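Local coordinates for catalase (Bacillus pumilus, PDB 4QOL), which breaks down hydrogen peroxide to water and oxygen at a buried heme and also shows peroxidase-like reactivity toward phenolic substrates, at residues Val15-Asn20 with Asp36-Glu41; Lys151-Thr156 with Pro161-Asp166; Thr201-Asn206 with Ser402-His407; Pro220-Arg225 with Tyr248-Lys253. One frame throughout, in Å; residues are numbered along the deposited sequence.

Contact 1: Val15-Asn20 with Asp36-Glu41; sequences VPVGDN and DYHLIE
V17 meets H38 from above one face of the imidazole. Its CG2 stands 3.8 Å from the ring centroid and 12° off the ring normal, which qualifies as a CH-pi contact, while V17 CG1 lies 3.6 Å from H38 CD2 over the same ring. With CG1 anti to the backbone N and CG2 beside it, both methyls are presented to the imidazole. Next along the chain, D19 adds its carbonyl: D19 O comes within 3.8 Å of H38 CD2, whereas its carboxylate accepts from the backbone N of Q21. N20 then takes the polar end of the ring. H38 NE2 donates to N20 OD1 at 2.7 Å with an N-H...O angle of 163°. The oxygen lies nearly in the ring plane, and amide and imidazole planes are 44° apart. N20 OD1 also accepts from K42 NZ, so two donors fix the amide, and its ND2 goes to E385 of the second subunit. H38 is on the first turn of helix 37-46, which D36 caps: L39 N donates to D36 OD1. The N-terminal loop lies beside this helix ahead of strand 25-26, amid the other subunits of the tetramer.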
# COMPACT_ATOMS: atom_id res chain seq x y z
N VAL A 15 -18.51 -19.10 -7.35
CA VAL A 15 -19.79 -19.20 -8.06
C VAL A 15 -19.52 -19.31 -9.55
O VAL A 15 -18.82 -18.48 -10.15
CB VAL A 15 -20.67 -17.97 -7.79
CG1 VAL A 15 -21.97 -18.07 -8.56
CG2 VAL A 15 -20.97 -17.83 -6.29
N PRO A 16 -20.08 -20.34 -10.21
CA PRO A 16 -19.90 -20.40 -11.67
C PRO A 16 -20.49 -19.21 -12.41
O PRO A 16 -21.56 -18.71 -12.04
CB PRO A 16 -20.57 -21.72 -12.07
CG PRO A 16 -20.59 -22.56 -10.80
CD PRO A 16 -20.69 -21.58 -9.67
N VAL A 17 -19.77 -18.73 -13.42
CA VAL A 17 -20.17 -17.57 -14.15
C VAL A 17 -21.16 -17.98 -15.27
O VAL A 17 -20.80 -18.75 -16.14
CB VAL A 17 -18.92 -16.85 -14.72
CG1 VAL A 17 -19.27 -15.82 -15.80
CG2 VAL A 17 -18.17 -16.18 -13.56
N GLY A 18 -22.35 -17.40 -15.25
CA GLY A 18 -23.32 -17.67 -16.31
C GLY A 18 -23.04 -17.05 -17.68
O GLY A 18 -23.40 -17.62 -18.74
N ASP A 19 -22.40 -15.88 -17.68
CA ASP A 19 -22.10 -15.13 -18.92
C ASP A 19 -20.83 -14.31 -18.72
O ASP A 19 -20.82 -13.37 -17.94
CB ASP A 19 -23.29 -14.21 -19.19
CG ASP A 19 -23.24 -13.49 -20.57
OD1 ASP A 19 -22.20 -13.38 -21.22
OD2 ASP A 19 -24.32 -13.07 -21.01
N ASN A 20 -19.78 -14.68 -19.45
CA ASN A 20 -18.55 -13.97 -19.40
C ASN A 20 -18.38 -13.00 -20.56
O ASN A 20 -17.24 -12.57 -20.78
CB ASN A 20 -17.39 -14.97 -19.33
CG ASN A 20 -16.04 -14.31 -18.95
OD1 ASN A 20 -15.96 -13.48 -18.04
ND2 ASN A 20 -15.00 -14.69 -19.66
N ASP A 36 -23.55 -6.10 -10.72
CA ASP A 36 -22.90 -7.03 -11.65
C ASP A 36 -21.61 -7.40 -10.97
O ASP A 36 -20.54 -6.82 -11.27
CB ASP A 36 -22.63 -6.35 -13.00
CG ASP A 36 -22.12 -7.34 -14.07
OD1 ASP A 36 -21.69 -8.45 -13.70
OD2 ASP A 36 -22.25 -7.01 -15.27
N TYR A 37 -21.69 -8.30 -10.01
CA TYR A 37 -20.53 -8.61 -9.21
C TYR A 37 -19.38 -9.15 -10.07
O TYR A 37 -18.21 -8.84 -9.83
CB TYR A 37 -20.89 -9.66 -8.13
CG TYR A 37 -19.68 -10.10 -7.31
CD1 TYR A 37 -19.25 -9.33 -6.22
CD2 TYR A 37 -18.93 -11.27 -7.62
CE1 TYR A 37 -18.17 -9.72 -5.45
CE2 TYR A 37 -17.83 -11.62 -6.87
CZ TYR A 37 -17.46 -10.86 -5.76
OH TYR A 37 -16.34 -11.19 -5.04
N HIS A 38 -19.70 -10.02 -11.03
CA HIS A 38 -18.66 -10.55 -11.89
C HIS A 38 -17.89 -9.46 -12.63
O HIS A 38 -16.65 -9.49 -12.68
CB HIS A 38 -19.25 -11.56 -12.90
CG HIS A 38 -18.24 -12.12 -13.89
ND1 HIS A 38 -16.99 -12.57 -13.53
CD2 HIS A 38 -18.34 -12.36 -15.21
CE1 HIS A 38 -16.36 -13.05 -14.59
NE2 HIS A 38 -17.12 -12.88 -15.63
N LEU A 39 -18.59 -8.52 -13.23
CA LEU A 39 -17.96 -7.40 -13.95
C LEU A 39 -17.03 -6.63 -12.99
O LEU A 39 -15.86 -6.39 -13.30
CB LEU A 39 -18.97 -6.41 -14.55
CG LEU A 39 -18.46 -5.13 -15.21
CD1 LEU A 39 -17.74 -5.47 -16.53
CD2 LEU A 39 -19.56 -4.09 -15.54
N ILE A 40 -17.58 -6.25 -11.84
CA ILE A 40 -16.84 -5.39 -10.96
C ILE A 40 -15.64 -6.17 -10.37
O ILE A 40 -14.50 -5.64 -10.29
CB ILE A 40 -17.72 -4.77 -9.87
CG1 ILE A 40 -18.81 -3.90 -10.47
CG2 ILE A 40 -16.88 -3.96 -8.90
CD1 ILE A 40 -18.29 -2.81 -11.37
N GLU A 41 -15.82 -7.45 -10.02
CA GLU A 41 -14.70 -8.19 -9.40
C GLU A 41 -13.56 -8.35 -10.43
O GLU A 41 -12.38 -8.24 -10.09
CB GLU A 41 -15.18 -9.58 -8.93
CG GLU A 41 -14.11 -10.45 -8.22
CD GLU A 41 -14.57 -11.91 -7.99
OE1 GLU A 41 -14.49 -12.69 -8.93
OE2 GLU A 41 -14.77 -12.26 -6.85

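Contact 2: Lys151-Thr156 with Pro161-Asp166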
# COMPACT_ATOMS: atom_id res chain seq x y z
N LYS A 151 19.98 7.37 -14.56
CA LYS A 151 18.59 7.23 -14.92
C LYS A 151 18.17 8.34 -15.84
O LYS A 151 18.71 9.46 -15.86
CB LYS A 151 17.67 7.28 -13.68
CG LYS A 151 17.65 5.99 -12.79
CD LYS A 151 16.66 4.99 -13.25
CE LYS A 151 16.69 3.69 -12.48
NZ LYS A 151 15.51 2.84 -12.87
N PRO A 152 17.12 8.07 -16.63
CA PRO A 152 16.51 9.14 -17.39
C PRO A 152 16.36 10.45 -16.60
O PRO A 152 15.97 10.43 -15.45
CB PRO A 152 15.16 8.53 -17.82
CG PRO A 152 15.54 7.07 -18.05
CD PRO A 152 16.48 6.78 -16.88
N ASP A 153 16.68 11.57 -17.27
CA ASP A 153 16.54 12.91 -16.71
C ASP A 153 15.14 13.05 -16.12
O ASP A 153 14.13 12.60 -16.76
CB ASP A 153 16.88 13.93 -17.80
CG ASP A 153 16.69 15.37 -17.42
OD1 ASP A 153 15.56 15.75 -17.11
OD2 ASP A 153 17.62 16.20 -17.58
N PRO A 154 15.03 13.64 -14.91
CA PRO A 154 13.75 13.70 -14.24
C PRO A 154 12.75 14.64 -14.93
O PRO A 154 11.58 14.65 -14.57
CB PRO A 154 14.11 14.19 -12.84
CG PRO A 154 15.38 14.97 -13.03
CD PRO A 154 16.11 14.16 -14.05
N VAL A 155 13.23 15.49 -15.86
CA VAL A 155 12.32 16.36 -16.62
C VAL A 155 11.91 15.71 -17.93
O VAL A 155 10.70 15.69 -18.26
CB VAL A 155 12.97 17.73 -16.88
CG1 VAL A 155 11.97 18.67 -17.55
CG2 VAL A 155 13.51 18.34 -15.58
N THR A 156 12.88 15.18 -18.67
CA THR A 156 12.68 14.73 -20.05
C THR A 156 12.34 13.25 -20.19
O THR A 156 11.84 12.83 -21.25
CB THR A 156 13.92 14.92 -20.90
OG1 THR A 156 14.92 14.01 -20.47
CG2 THR A 156 14.43 16.36 -20.83
N PRO A 161 23.87 11.40 -21.09
CA PRO A 161 25.30 11.29 -20.70
C PRO A 161 25.89 12.50 -20.03
O PRO A 161 26.81 12.36 -19.23
CB PRO A 161 26.01 11.00 -22.04
CG PRO A 161 24.90 10.52 -22.97
CD PRO A 161 23.66 11.20 -22.55
N ASP A 162 25.45 13.70 -20.35
CA ASP A 162 25.98 14.84 -19.65
C ASP A 162 25.72 14.78 -18.13
O ASP A 162 26.56 15.26 -17.32
CB ASP A 162 25.34 16.10 -20.23
CG ASP A 162 25.94 17.36 -19.70
OD1 ASP A 162 27.18 17.54 -19.74
OD2 ASP A 162 25.18 18.14 -19.10
N ARG A 163 24.63 14.12 -17.72
CA ARG A 163 24.30 14.01 -16.30
C ARG A 163 25.17 12.95 -15.61
O ARG A 163 25.78 13.19 -14.55
CB ARG A 163 22.81 13.67 -16.15
CG ARG A 163 21.92 14.80 -16.65
CD ARG A 163 20.46 14.44 -16.64
NE ARG A 163 19.91 14.58 -15.27
CZ ARG A 163 19.83 13.58 -14.37
NH1 ARG A 163 19.45 13.88 -13.16
NH2 ARG A 163 20.08 12.32 -14.71
N TYR A 164 25.27 11.74 -16.19
CA TYR A 164 26.04 10.71 -15.48
C TYR A 164 27.52 10.93 -15.62
O TYR A 164 28.30 10.60 -14.67
CB TYR A 164 25.66 9.28 -15.88
CG TYR A 164 25.73 8.82 -17.30
CD1 TYR A 164 26.91 8.43 -17.86
CD2 TYR A 164 24.58 8.70 -18.08
CE1 TYR A 164 26.98 7.95 -19.16
CE2 TYR A 164 24.61 8.15 -19.33
CZ TYR A 164 25.82 7.80 -19.89
OH TYR A 164 25.86 7.27 -21.19
N TRP A 165 27.95 11.53 -16.74
CA TRP A 165 29.36 11.91 -16.78
C TRP A 165 29.73 13.01 -15.79
O TRP A 165 30.85 12.97 -15.25
CB TRP A 165 29.81 12.27 -18.21
CG TRP A 165 30.03 11.05 -19.07
CD1 TRP A 165 29.23 10.59 -20.08
CD2 TRP A 165 31.11 10.14 -18.97
NE1 TRP A 165 29.76 9.44 -20.62
CE2 TRP A 165 30.91 9.16 -19.94
CE3 TRP A 165 32.29 10.08 -18.18
CZ2 TRP A 165 31.79 8.07 -20.09
CZ3 TRP A 165 33.17 9.06 -18.38
CH2 TRP A 165 32.91 8.03 -19.30
N ASP A 166 28.81 13.94 -15.49
CA ASP A 166 29.05 14.95 -14.47
C ASP A 166 29.35 14.22 -13.16
O ASP A 166 30.37 14.45 -12.51
CB ASP A 166 27.86 15.85 -14.27
CG ASP A 166 28.12 17.01 -13.29
OD1 ASP A 166 29.27 17.48 -13.15
OD2 ASP A 166 27.10 17.56 -12.80
O HOH W 1 20.64 10.65 -17.20
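R163 supplies about half of the buried surface, reaching from its helix across the loop at D153 and P154. Its guanidinium has one face covered by that loop: P154 CD stands 3.4 Å above the plane, offset toward the rim, and D153 CA lies over the same face. The chain bends at chi3 (80°), which turns the flat group beneath the loop. D153 crosses the arginine at about a right angle, with carboxylate and guanidinium planes 62° apart. Its OD2 lies 3.6 Å from R163 NE, a long salt bridge, and each group has a stronger partner in H381 of the fourth subunit: the ring ND1 for D153 OD2, the carbonyl for R163 NH1. The other carboxylate oxygen, D153 OD1, accepts from V155 N at 2.7 Å and from T156 N at 3.2 Å, an Asx turn extended to an Asx motif that fixes the side chain's rotation. At the far end, a water in the guanidinium plane accepts from R163 NH2 and donates to K151 O at 2.6 Å. Through NH2, which also binds the carbonyl of H148, R163 ties the loop to helix 143-150, while W165 of helix 161-169 packs against helices 434-448 and 453-466.

Contact 3: Thr201-Asn206 with Ser402-His407; sequences TFRWVN and SEPVLH
P404 brings its CB over one face of the R203 guanidinium, the two side chains running at a slant to each other. P404 CB sits 3.6 Å above the guanidinium plane, offset toward the rim, and its closest approach is 3.7 Å to R203 NH1. The arginine chain runs extended from CG to NE, chi2 and chi3 both near 180°, and so carries its flat end from the strand out to the proline, which also packs against R24 of the second subunit. The edge of the group is used differently from the face: two waters lie in its plane, both accepting from R203 NH1. One, 3.1 Å from that nitrogen, also accepts from V405 N; the other donates to S402 OG at 2.6 Å. Water therefore carries the polar link between strand and loop, while the proline supplies apolar cover. Beyond these, R203 NH2 forms a salt bridge with E329, and S402 OG is hydrogen-bonded to E326. Two residues along the strand, V205 presents CG2, anti to its carbonyl carbon, to S402: CB and OG of the serine are equally distant from that methyl, 4.1 Å, a loose van der Waals touch. With an alanine in place of R203, P404 would probably lose the flat surface beneath its CB, and E329 would be left without this charge partner. R203 and V205 both point from the antiparallel sheet of the catalase fold at the loop before strand 411-412. Within that sheet, strand 202-205 pairs antiparallel with 211-220 and with 325-327, which provides E326.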
# COMPACT_ATOMS: atom_id res chain seq x y z
N THR A 201 34.33 -8.53 -1.93
CA THR A 201 34.99 -9.45 -0.95
C THR A 201 33.96 -9.80 0.11
O THR A 201 33.26 -8.94 0.64
CB THR A 201 36.15 -8.75 -0.34
OG1 THR A 201 37.08 -8.35 -1.39
CG2 THR A 201 36.85 -9.64 0.67
N PHE A 202 33.85 -11.11 0.39
CA PHE A 202 33.14 -11.60 1.53
C PHE A 202 34.12 -12.29 2.49
O PHE A 202 35.30 -12.42 2.20
CB PHE A 202 32.08 -12.61 1.06
CG PHE A 202 31.00 -11.98 0.24
CD1 PHE A 202 29.89 -11.37 0.89
CD2 PHE A 202 31.11 -11.88 -1.13
CE1 PHE A 202 28.92 -10.67 0.11
CE2 PHE A 202 30.14 -11.22 -1.89
CZ PHE A 202 29.08 -10.62 -1.28
N ARG A 203 33.59 -12.74 3.57
CA ARG A 203 34.36 -13.51 4.56
C ARG A 203 33.88 -14.95 4.56
O ARG A 203 32.66 -15.19 4.72
CB ARG A 203 34.19 -12.90 5.94
CG ARG A 203 34.92 -11.58 6.16
CD ARG A 203 34.75 -11.16 7.65
NE ARG A 203 35.60 -10.03 7.88
CZ ARG A 203 36.56 -9.94 8.81
NH1 ARG A 203 36.75 -10.87 9.73
NH2 ARG A 203 37.27 -8.85 8.82
N TRP A 204 34.82 -15.91 4.50
CA TRP A 204 34.52 -17.31 4.67
C TRP A 204 35.07 -17.72 6.01
O TRP A 204 36.21 -17.40 6.32
CB TRP A 204 35.12 -18.12 3.54
CG TRP A 204 34.23 -18.34 2.40
CD1 TRP A 204 32.99 -17.72 2.11
CD2 TRP A 204 34.47 -19.24 1.34
NE1 TRP A 204 32.48 -18.22 0.94
CE2 TRP A 204 33.37 -19.13 0.43
CE3 TRP A 204 35.46 -20.13 1.05
CZ2 TRP A 204 33.25 -19.93 -0.67
CZ3 TRP A 204 35.39 -20.85 -0.15
CH2 TRP A 204 34.28 -20.75 -0.97
N VAL A 205 34.26 -18.38 6.82
CA VAL A 205 34.63 -18.76 8.14
C VAL A 205 34.45 -20.27 8.22
O VAL A 205 33.37 -20.77 7.99
CB VAL A 205 33.78 -18.08 9.25
CG1 VAL A 205 34.37 -18.42 10.62
CG2 VAL A 205 33.75 -16.57 9.03
N ASN A 206 35.51 -20.98 8.62
CA ASN A 206 35.45 -22.46 8.76
C ASN A 206 35.04 -22.98 10.18
O ASN A 206 34.76 -22.20 11.08
CB ASN A 206 36.75 -23.09 8.27
CG ASN A 206 37.94 -22.92 9.24
OD1 ASN A 206 37.81 -22.47 10.37
ND2 ASN A 206 39.10 -23.24 8.74
N SER A 402 30.71 -15.14 13.30
CA SER A 402 32.03 -14.76 13.79
C SER A 402 32.01 -13.40 14.45
O SER A 402 31.01 -12.67 14.33
CB SER A 402 33.09 -14.80 12.66
OG SER A 402 33.07 -13.62 11.80
N GLU A 403 33.15 -13.04 15.06
CA GLU A 403 33.36 -11.75 15.71
C GLU A 403 34.49 -10.93 15.07
O GLU A 403 35.60 -10.86 15.61
CB GLU A 403 33.61 -11.98 17.21
CG GLU A 403 32.42 -12.55 17.96
CD GLU A 403 32.71 -12.75 19.44
OE1 GLU A 403 33.90 -12.87 19.80
OE2 GLU A 403 31.77 -12.83 20.25
N PRO A 404 34.22 -10.26 13.93
CA PRO A 404 35.33 -9.58 13.21
C PRO A 404 36.06 -8.50 14.04
O PRO A 404 35.44 -7.77 14.83
CB PRO A 404 34.62 -8.93 11.99
CG PRO A 404 33.51 -9.87 11.71
CD PRO A 404 32.99 -10.24 13.09
N VAL A 405 37.38 -8.47 13.91
CA VAL A 405 38.19 -7.49 14.57
C VAL A 405 37.96 -6.13 13.94
O VAL A 405 37.88 -5.99 12.70
CB VAL A 405 39.68 -7.87 14.49
CG1 VAL A 405 40.54 -6.72 14.97
CG2 VAL A 405 39.92 -9.10 15.39
N LEU A 406 37.84 -5.11 14.79
CA LEU A 406 37.68 -3.74 14.34
C LEU A 406 39.03 -3.05 14.47
O LEU A 406 39.71 -3.16 15.50
CB LEU A 406 36.67 -3.01 15.22
CG LEU A 406 35.27 -3.66 15.31
CD1 LEU A 406 34.47 -3.03 16.44
CD2 LEU A 406 34.58 -3.55 13.97
N HIS A 407 39.40 -2.34 13.43
CA HIS A 407 40.67 -1.66 13.43
C HIS A 407 40.49 -0.21 13.87
O HIS A 407 41.42 0.41 14.38
CB HIS A 407 41.35 -1.84 12.06
CG HIS A 407 41.59 -3.28 11.73
ND1 HIS A 407 42.52 -4.05 12.40
CD2 HIS A 407 40.95 -4.12 10.88
CE1 HIS A 407 42.47 -5.30 11.95
NE2 HIS A 407 41.54 -5.36 11.01
O HOH W 2 38.80 -10.52 12.07
O HOH W 3 35.24 -13.19 10.47

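Contact 4: Pro220-Arg225 with Tyr248-Lys253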
# COMPACT_ATOMS: atom_id res chain seq x y z
N PRO A 220 31.07 -18.78 -17.85
CA PRO A 220 30.07 -19.41 -18.67
C PRO A 220 30.57 -20.56 -19.49
O PRO A 220 31.55 -20.44 -20.21
CB PRO A 220 29.64 -18.28 -19.59
CG PRO A 220 30.82 -17.36 -19.66
CD PRO A 220 31.44 -17.43 -18.33
N SER A 221 29.84 -21.66 -19.44
CA SER A 221 30.13 -22.79 -20.32
C SER A 221 29.97 -22.40 -21.76
O SER A 221 30.65 -22.94 -22.63
CB SER A 221 29.20 -23.96 -20.02
OG SER A 221 27.84 -23.63 -20.30
N GLU A 222 29.10 -21.41 -22.04
CA GLU A 222 28.88 -20.92 -23.40
C GLU A 222 29.91 -19.86 -23.88
O GLU A 222 29.81 -19.43 -25.03
CB GLU A 222 27.45 -20.37 -23.55
CG GLU A 222 26.34 -21.38 -23.26
CD GLU A 222 26.25 -22.51 -24.26
OE1 GLU A 222 26.73 -22.36 -25.38
OE2 GLU A 222 25.70 -23.56 -23.91
N GLY A 223 30.88 -19.50 -23.05
CA GLY A 223 31.90 -18.51 -23.39
C GLY A 223 31.37 -17.14 -23.16
O GLY A 223 30.15 -16.97 -23.12
N ILE A 224 32.25 -16.15 -23.05
CA ILE A 224 31.86 -14.76 -23.00
C ILE A 224 31.75 -14.19 -24.41
O ILE A 224 32.70 -14.28 -25.20
CB ILE A 224 32.88 -13.94 -22.19
CG1 ILE A 224 32.79 -14.36 -20.73
CG2 ILE A 224 32.68 -12.42 -22.39
CD1 ILE A 224 33.97 -13.95 -19.87
N ARG A 225 30.61 -13.60 -24.77
CA ARG A 225 30.47 -12.89 -26.06
C ARG A 225 29.73 -11.61 -25.94
O ARG A 225 28.78 -11.52 -25.16
CB ARG A 225 29.71 -13.76 -27.07
CG ARG A 225 29.75 -13.21 -28.47
CD ARG A 225 29.27 -14.24 -29.49
NE ARG A 225 27.90 -14.71 -29.27
CZ ARG A 225 26.79 -14.17 -29.77
NH1 ARG A 225 26.81 -13.06 -30.51
NH2 ARG A 225 25.62 -14.69 -29.47
N TYR A 248 15.02 -18.27 -22.41
CA TYR A 248 13.86 -19.12 -22.36
C TYR A 248 14.00 -20.23 -23.39
O TYR A 248 13.77 -21.42 -23.12
CB TYR A 248 12.61 -18.30 -22.61
CG TYR A 248 11.33 -19.10 -22.44
CD1 TYR A 248 10.82 -19.83 -23.48
CD2 TYR A 248 10.67 -19.14 -21.20
CE1 TYR A 248 9.68 -20.59 -23.31
CE2 TYR A 248 9.54 -19.88 -21.04
CZ TYR A 248 9.06 -20.62 -22.09
OH TYR A 248 7.90 -21.35 -21.86
N ASP A 249 14.38 -19.82 -24.58
CA ASP A 249 14.47 -20.74 -25.72
C ASP A 249 15.55 -21.81 -25.54
O ASP A 249 15.31 -22.98 -25.88
CB ASP A 249 14.72 -19.94 -27.00
CG ASP A 249 13.48 -19.20 -27.49
OD1 ASP A 249 12.34 -19.35 -26.91
OD2 ASP A 249 13.61 -18.44 -28.47
N ARG A 250 16.71 -21.43 -25.03
CA ARG A 250 17.76 -22.41 -24.68
C ARG A 250 17.24 -23.51 -23.76
O ARG A 250 17.43 -24.70 -24.00
CB ARG A 250 18.92 -21.78 -23.93
CG ARG A 250 19.83 -20.98 -24.76
CD ARG A 250 20.86 -20.22 -23.90
NE ARG A 250 21.58 -19.25 -24.73
CZ ARG A 250 22.70 -19.49 -25.41
NH1 ARG A 250 23.31 -20.67 -25.31
NH2 ARG A 250 23.24 -18.53 -26.15
N ILE A 251 16.57 -23.08 -22.69
CA ILE A 251 16.08 -24.00 -21.72
C ILE A 251 14.96 -24.83 -22.29
O ILE A 251 14.89 -26.06 -22.05
CB ILE A 251 15.66 -23.26 -20.45
CG1 ILE A 251 16.93 -22.73 -19.78
CG2 ILE A 251 14.86 -24.17 -19.52
CD1 ILE A 251 16.68 -21.81 -18.59
N GLU A 252 14.08 -24.20 -23.07
CA GLU A 252 12.95 -24.93 -23.63
C GLU A 252 13.44 -26.03 -24.59
O GLU A 252 12.88 -27.13 -24.64
CB GLU A 252 11.97 -24.00 -24.31
CG GLU A 252 10.54 -24.53 -24.20
CD GLU A 252 10.07 -24.83 -22.73
OE1 GLU A 252 9.13 -25.62 -22.61
OE2 GLU A 252 10.58 -24.32 -21.67
N LYS A 253 14.54 -25.75 -25.26
CA LYS A 253 15.19 -26.71 -26.19
C LYS A 253 16.04 -27.79 -25.56
O LYS A 253 16.40 -28.76 -26.23
CB LYS A 253 16.15 -25.95 -27.11
CG LYS A 253 15.69 -25.85 -28.57
CD LYS A 253 15.34 -24.43 -29.03
CE LYS A 253 16.48 -23.69 -29.71
NZ LYS A 253 16.34 -22.22 -29.49
O HOH W 4 22.94 -22.75 -23.49
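This is a small surface contact between two oppositely charged side chains, joining the loop after strand 211-220 to helix 242-253; E222 and R250 carry it. The two side chains slide past each other in opposite directions, and the CA atoms of E222 and R250 are 11.3 Å apart, so the side chains span most of the distance. The direct pairing is loose: E222 OE1 lies 3.8 Å from R250 NH1, a long salt bridge, with the carboxylate and guanidinium planes 53° apart. A water in the guanidinium plane does part of the bridging, accepting from R250 NH1 at 2.8 Å and donating weakly to E222 OE2 at 2.9 Å. E222 occupies the third position of a type I beta turn from P220 to G223, closed by G223 N to P220 O at 3.1 Å, and this turn ends the strand and directs the glutamate toward the helix. The bend at chi2 (-68°) then folds its carboxylate back beside NH1. Replacing E222 by an alanine would probably cost R250 NH1 this distant countercharge and the bridging water its carboxylate acceptor. R250 NE makes a stronger salt bridge with D246 of its own helix. R225 NE makes one with E193, which R250 NH2 also approaches in a long, weak ion pair.

Along the chain, contact 1 closes first and contact 2 follows; contact 4 then falls wholly between the two segments of contact 3. None touches another: nearest atoms are about 17 Å apart for contacts 3 and 4, about 19 Å for 2 and 4, and about 42 Å for 1 and 3. Contacts 3 and 4 share the antiparallel sheet, since strand 202-205 pairs with strand 211-220, which leads into the turn of contact 4. Contact 2 lies among helices, and contact 1 is on the N-terminal arm, 42 Å from the chain's centre. Contacts 1 and 3 each meet three other subunits and contact 2 meets two, so this local packing is bound up with tetramer assembly.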